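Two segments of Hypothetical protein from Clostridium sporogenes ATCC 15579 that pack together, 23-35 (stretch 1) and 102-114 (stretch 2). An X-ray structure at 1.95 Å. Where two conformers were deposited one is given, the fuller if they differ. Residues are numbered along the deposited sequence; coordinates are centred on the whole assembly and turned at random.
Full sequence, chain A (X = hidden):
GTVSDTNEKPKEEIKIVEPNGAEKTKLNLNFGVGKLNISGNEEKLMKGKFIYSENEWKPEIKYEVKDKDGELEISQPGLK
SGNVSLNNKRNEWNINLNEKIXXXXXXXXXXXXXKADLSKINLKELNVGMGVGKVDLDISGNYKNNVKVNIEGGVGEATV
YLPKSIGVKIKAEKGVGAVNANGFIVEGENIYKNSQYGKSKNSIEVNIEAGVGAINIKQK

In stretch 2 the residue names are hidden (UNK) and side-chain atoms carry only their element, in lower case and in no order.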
# COMPACT_ATOMS: atom_id res chain seq x y z
N GLU A 23 17.53 8.35 6.63
CA GLU A 23 18.10 7.06 6.32
C GLU A 23 17.01 6.02 6.35
O GLU A 23 17.26 4.87 6.06
CB GLU A 23 19.19 6.73 7.34
CG GLU A 23 20.32 7.76 7.31
CD GLU A 23 21.45 7.41 8.25
OE1 GLU A 23 21.19 6.77 9.30
OE2 GLU A 23 22.60 7.79 7.92
N LYS A 24 15.81 6.43 6.73
CA LYS A 24 14.66 5.58 6.60
C LYS A 24 13.47 6.49 6.17
O LYS A 24 13.42 7.66 6.54
CB LYS A 24 14.38 4.83 7.90
CG LYS A 24 13.07 4.00 7.88
CD LYS A 24 12.63 3.49 9.25
CE LYS A 24 12.94 2.01 9.43
NZ LYS A 24 12.46 1.49 10.75
N THR A 25 12.58 5.97 5.33
CA THR A 25 11.34 6.67 4.96
C THR A 25 10.16 6.06 5.72
O THR A 25 9.96 4.84 5.72
CB THR A 25 11.01 6.53 3.46
OG1 THR A 25 12.02 7.15 2.68
CG2 THR A 25 9.68 7.18 3.13
N LYS A 26 9.37 6.92 6.36
CA LYS A 26 8.08 6.52 6.94
C LYS A 26 6.99 7.32 6.22
O LYS A 26 6.82 8.50 6.46
CB LYS A 26 8.05 6.78 8.44
CG LYS A 26 8.98 5.90 9.25
CD LYS A 26 8.65 5.97 10.76
CE LYS A 26 9.43 4.94 11.57
NZ LYS A 26 8.89 4.79 12.96
N LEU A 27 6.31 6.66 5.29
CA LEU A 27 5.33 7.29 4.43
C LEU A 27 3.95 7.06 5.02
O LEU A 27 3.57 5.92 5.36
CB LEU A 27 5.42 6.73 3.01
CG LEU A 27 4.42 7.22 1.96
CD1 LEU A 27 4.62 8.66 1.73
CD2 LEU A 27 4.56 6.45 0.63
N ASN A 28 3.22 8.15 5.20
CA ASN A 28 1.90 8.06 5.78
C ASN A 28 0.94 8.76 4.85
O ASN A 28 1.08 9.95 4.58
CB ASN A 28 1.90 8.63 7.21
CG ASN A 28 0.51 8.59 7.86
OD1 ASN A 28 -0.22 7.63 7.70
ND2 ASN A 28 0.16 9.64 8.58
N LEU A 29 -0.01 7.99 4.30
CA LEU A 29 -0.93 8.51 3.27
C LEU A 29 -2.39 8.47 3.76
O LEU A 29 -2.88 7.45 4.26
CB LEU A 29 -0.79 7.71 1.97
CG LEU A 29 0.57 7.69 1.28
CD1 LEU A 29 0.64 6.78 0.07
CD2 LEU A 29 1.00 9.07 0.82
N ASN A 30 -3.08 9.60 3.66
CA ASN A 30 -4.50 9.68 4.01
C ASN A 30 -5.26 10.14 2.83
O ASN A 30 -5.10 11.27 2.41
CB ASN A 30 -4.73 10.67 5.15
CG ASN A 30 -3.93 10.31 6.33
OD1 ASN A 30 -4.16 9.28 6.94
ND2 ASN A 30 -2.95 11.14 6.67
N PHE A 31 -6.09 9.26 2.28
CA PHE A 31 -6.61 9.47 0.95
C PHE A 31 -8.09 9.19 1.05
O PHE A 31 -8.48 8.11 1.45
CB PHE A 31 -5.93 8.46 0.04
CG PHE A 31 -6.25 8.63 -1.43
CD1 PHE A 31 -5.55 9.53 -2.20
CD2 PHE A 31 -7.21 7.82 -2.05
CE1 PHE A 31 -5.81 9.67 -3.56
CE2 PHE A 31 -7.48 7.94 -3.42
CZ PHE A 31 -6.76 8.86 -4.18
N GLY A 32 -8.91 10.17 0.73
CA GLY A 32 -10.34 10.05 0.90
C GLY A 32 -11.00 9.27 -0.21
O GLY A 32 -11.70 8.30 0.06
N VAL A 33 -10.82 9.70 -1.46
CA VAL A 33 -11.54 9.08 -2.57
C VAL A 33 -10.72 9.18 -3.84
O VAL A 33 -10.03 10.17 -4.06
CB VAL A 33 -12.99 9.65 -2.77
CG1 VAL A 33 -12.96 11.13 -3.02
CG2 VAL A 33 -13.64 8.99 -3.92
N GLY A 34 -10.75 8.13 -4.64
CA GLY A 34 -10.14 8.15 -5.96
C GLY A 34 -9.17 7.02 -6.23
O GLY A 34 -9.37 5.87 -5.84
N LYS A 35 -8.11 7.34 -6.97
CA LYS A 35 -7.15 6.34 -7.44
C LYS A 35 -5.76 6.70 -6.92
O LYS A 35 -5.27 7.82 -7.08
CB LYS A 35 -7.15 6.26 -8.96
CG LYS A 35 -8.48 5.77 -9.56
CD LYS A 35 -8.48 5.94 -11.07
CE LYS A 35 -9.62 5.17 -11.74
NZ LYS A 35 -10.96 5.80 -11.50
N UNK A 102 15.43 2.09 3.36
CA UNK A 102 14.46 1.32 4.14
C UNK A 102 13.15 2.08 4.29
O UNK A 102 13.20 3.25 4.68
c UNK A 102 16.72 2.23 4.07
c UNK A 102 16.60 1.24 5.19
c UNK A 102 15.15 1.19 5.51
N UNK A 103 12.01 1.43 4.02
CA UNK A 103 10.73 2.12 3.90
C UNK A 103 9.59 1.42 4.64
O UNK A 103 9.44 0.21 4.55
c UNK A 103 8.97 2.89 2.23
o UNK A 103 11.29 3.01 1.71
c UNK A 103 10.33 2.23 2.40
N UNK A 104 8.83 2.21 5.38
CA UNK A 104 7.58 1.77 6.00
C UNK A 104 6.49 2.60 5.39
O UNK A 104 6.70 3.79 5.13
o UNK A 104 9.64 1.02 10.39
c UNK A 104 7.63 2.03 7.50
c UNK A 104 8.70 1.51 9.71
c UNK A 104 8.63 1.17 8.22
o UNK A 104 7.81 2.26 10.19
N UNK A 105 5.35 1.97 5.13
CA UNK A 105 4.24 2.65 4.45
C UNK A 105 2.98 2.39 5.23
O UNK A 105 2.67 1.26 5.54
c UNK A 105 4.05 2.18 2.97
c UNK A 105 5.30 2.45 2.16
c UNK A 105 5.29 1.80 0.79
c UNK A 105 2.90 2.94 2.30
N UNK A 106 2.26 3.46 5.55
CA UNK A 106 0.97 3.35 6.16
C UNK A 106 -0.03 4.10 5.30
O UNK A 106 0.20 5.24 4.90
c UNK A 106 -0.42 4.57 9.59
c UNK A 106 1.01 3.93 7.58
c UNK A 106 -0.35 3.86 8.23
c UNK A 106 -1.74 4.19 10.29
n UNK A 106 -2.94 4.28 9.38
N UNK A 107 -1.12 3.41 4.98
CA UNK A 107 -2.17 3.94 4.12
C UNK A 107 -3.55 3.82 4.75
O UNK A 107 -3.97 2.74 5.12
c UNK A 107 -0.93 2.07 0.99
c UNK A 107 -2.19 3.18 2.81
c UNK A 107 -0.22 4.21 1.83
c UNK A 107 -0.82 2.90 2.21
N UNK A 108 -4.26 4.93 4.81
CA UNK A 108 -5.67 4.95 5.14
C UNK A 108 -6.41 5.49 3.92
O UNK A 108 -6.29 6.67 3.59
c UNK A 108 -5.91 5.85 6.35
o UNK A 108 -7.27 5.84 6.70
N UNK A 109 -7.15 4.60 3.28
CA UNK A 109 -7.87 4.87 2.05
C UNK A 109 -9.38 4.74 2.28
O UNK A 109 -9.85 3.67 2.66
c UNK A 109 -7.40 3.85 1.02
c UNK A 109 -5.12 4.81 0.67
c UNK A 109 -5.57 2.42 0.11
c UNK A 109 -5.90 3.57 1.04
N UNK A 110 -10.14 5.80 2.04
CA UNK A 110 -11.58 5.78 2.29
C UNK A 110 -12.31 4.95 1.25
O UNK A 110 -12.83 3.88 1.52
N UNK A 111 -12.26 5.42 0.02
CA UNK A 111 -12.97 4.79 -1.09
C UNK A 111 -12.18 4.94 -2.37
O UNK A 111 -11.77 6.05 -2.70
o UNK A 111 -15.03 5.59 -0.08
c UNK A 111 -14.33 5.49 -1.32
c UNK A 111 -15.19 4.69 -2.30
N UNK A 112 -12.05 3.88 -3.16
CA UNK A 112 -11.36 3.99 -4.42
C UNK A 112 -10.49 2.80 -4.74
O UNK A 112 -10.72 1.72 -4.22
N UNK A 113 -9.49 3.01 -5.58
CA UNK A 113 -8.64 1.92 -6.04
C UNK A 113 -7.20 2.20 -5.72
O UNK A 113 -6.64 3.26 -6.07
c UNK A 113 -10.43 1.27 -9.43
c UNK A 113 -10.25 1.33 -7.92
c UNK A 113 -8.82 1.71 -7.52
o UNK A 113 -11.50 0.82 -9.89
o UNK A 113 -9.50 1.70 -10.15
N UNK A 114 -6.60 1.26 -5.01
CA UNK A 114 -5.20 1.38 -4.62
C UNK A 114 -4.39 0.30 -5.35
O UNK A 114 -4.69 -0.90 -5.25
c UNK A 114 -5.06 1.19 -3.12
c UNK A 114 -1.91 0.08 -1.30
c UNK A 114 -2.68 2.04 -3.07
c UNK A 114 -0.98 0.98 -1.76
c UNK A 114 -3.23 0.15 -1.74
c UNK A 114 -3.63 1.12 -2.63
c UNK A 114 -1.36 1.97 -2.64
O HOH W 1 -14.38 8.08 1.57

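Position 102 carries three side-chain carbons that close a ring onto its own backbone N, and one ring carbon lies 3.3 Å from Glu23 O. Only proline makes that ring: Pro102. Having no N-H to give, it still serves the sheet through its carbonyl, Thr25 N to Pro102 O at 2.9 Å.

At 103 one carbon bears an oxygen and a carbon, the threonine fork; the oxygen comes within 3.9 Å of Thr25 CB. Thr103 thus pairs with Thr25 on the buried face, its hydroxyl satisfied by a residue just beyond the stretch.

Position 104 has three carbons, the third carrying two oxygens. One oxygen sits 2.9 Å from Lys24 NZ, the other 3.4 Å from Lys26 CE. A carboxylate on a chain this long is glutamate. Glu104 OE2 makes a hydrogen-bonded salt bridge with Lys24 NZ, while OE1 reaches Lys26 NZ at a long 3.9 Å.

Four carbons at 105 fork at the first, one arm being two carbons long; the short arm is 4.2 Å from Leu27 CD2. This beta-branched pattern is isoleucine, Ile105, on the buried face.

Position 106 is four carbons in a row ending in nitrogen, with a carbon 3.6 Å from Asn28 OD1. It is Lys106, largely extended and exposed.

At 107 four carbons fork at the second, and one terminal carbon is a tight 3.2 Å from Leu29 CD1. That is leucine, though Leu107 was deposited in two conformers and this close approach belongs to the one given.

Position 108 has one carbon and one oxygen, the carbon 3.9 Å from Asn30 OD1: Ser108, a small side chain on the polar face.

Four carbons forked at the second recur at 109, where a terminal carbon meets Phe31 CB at 3.8 Å. Leu109 continues the apolar row.

Position 110 has no side-chain atoms, so it is Gly110. A CB built there would fall 2.5 Å from Gly32 O, a clash.

At 111 one carbon again bears an oxygen and a carbon, and CB is 4.4 Å from Val33 CG2. The oxygen atom rules out valine and makes this Thr111; Thr111 OG1 is 3.1 Å from a water oxygen that donates a hydrogen bond to Gly32 O.

Position 112 is bare: Gly112. Its phi of 140° and psi of -156° alone call for glycine, and a CB would come 1.9 Å from Gly34 O.

Three carbons and two terminal oxygens at 113 give Glu113, with OE1 3.8 Å from Lys35 CE.

At 114 one carbon leads to a six-carbon ring without oxygen: Phe114, buried but out of contact with stretch 1.

The contact is a parallel pairing in register, built by backbone hydrogen bonds whose partners alternate along the strands. Side chains alternate too: Thr103, Ile105, Leu107 and Leu109 match Thr25, Leu27, Leu29 and Phe31 on the buried face, while mostly polar and charged residues, Lys26, Asn28 and Asn30 against Glu104, Lys106 and Ser108, occupy the other. Glycines in both stretches accompany the corner, and backbone pairing continues through it.

Stretch 2 102-114: PTEIKLSLGTGEF
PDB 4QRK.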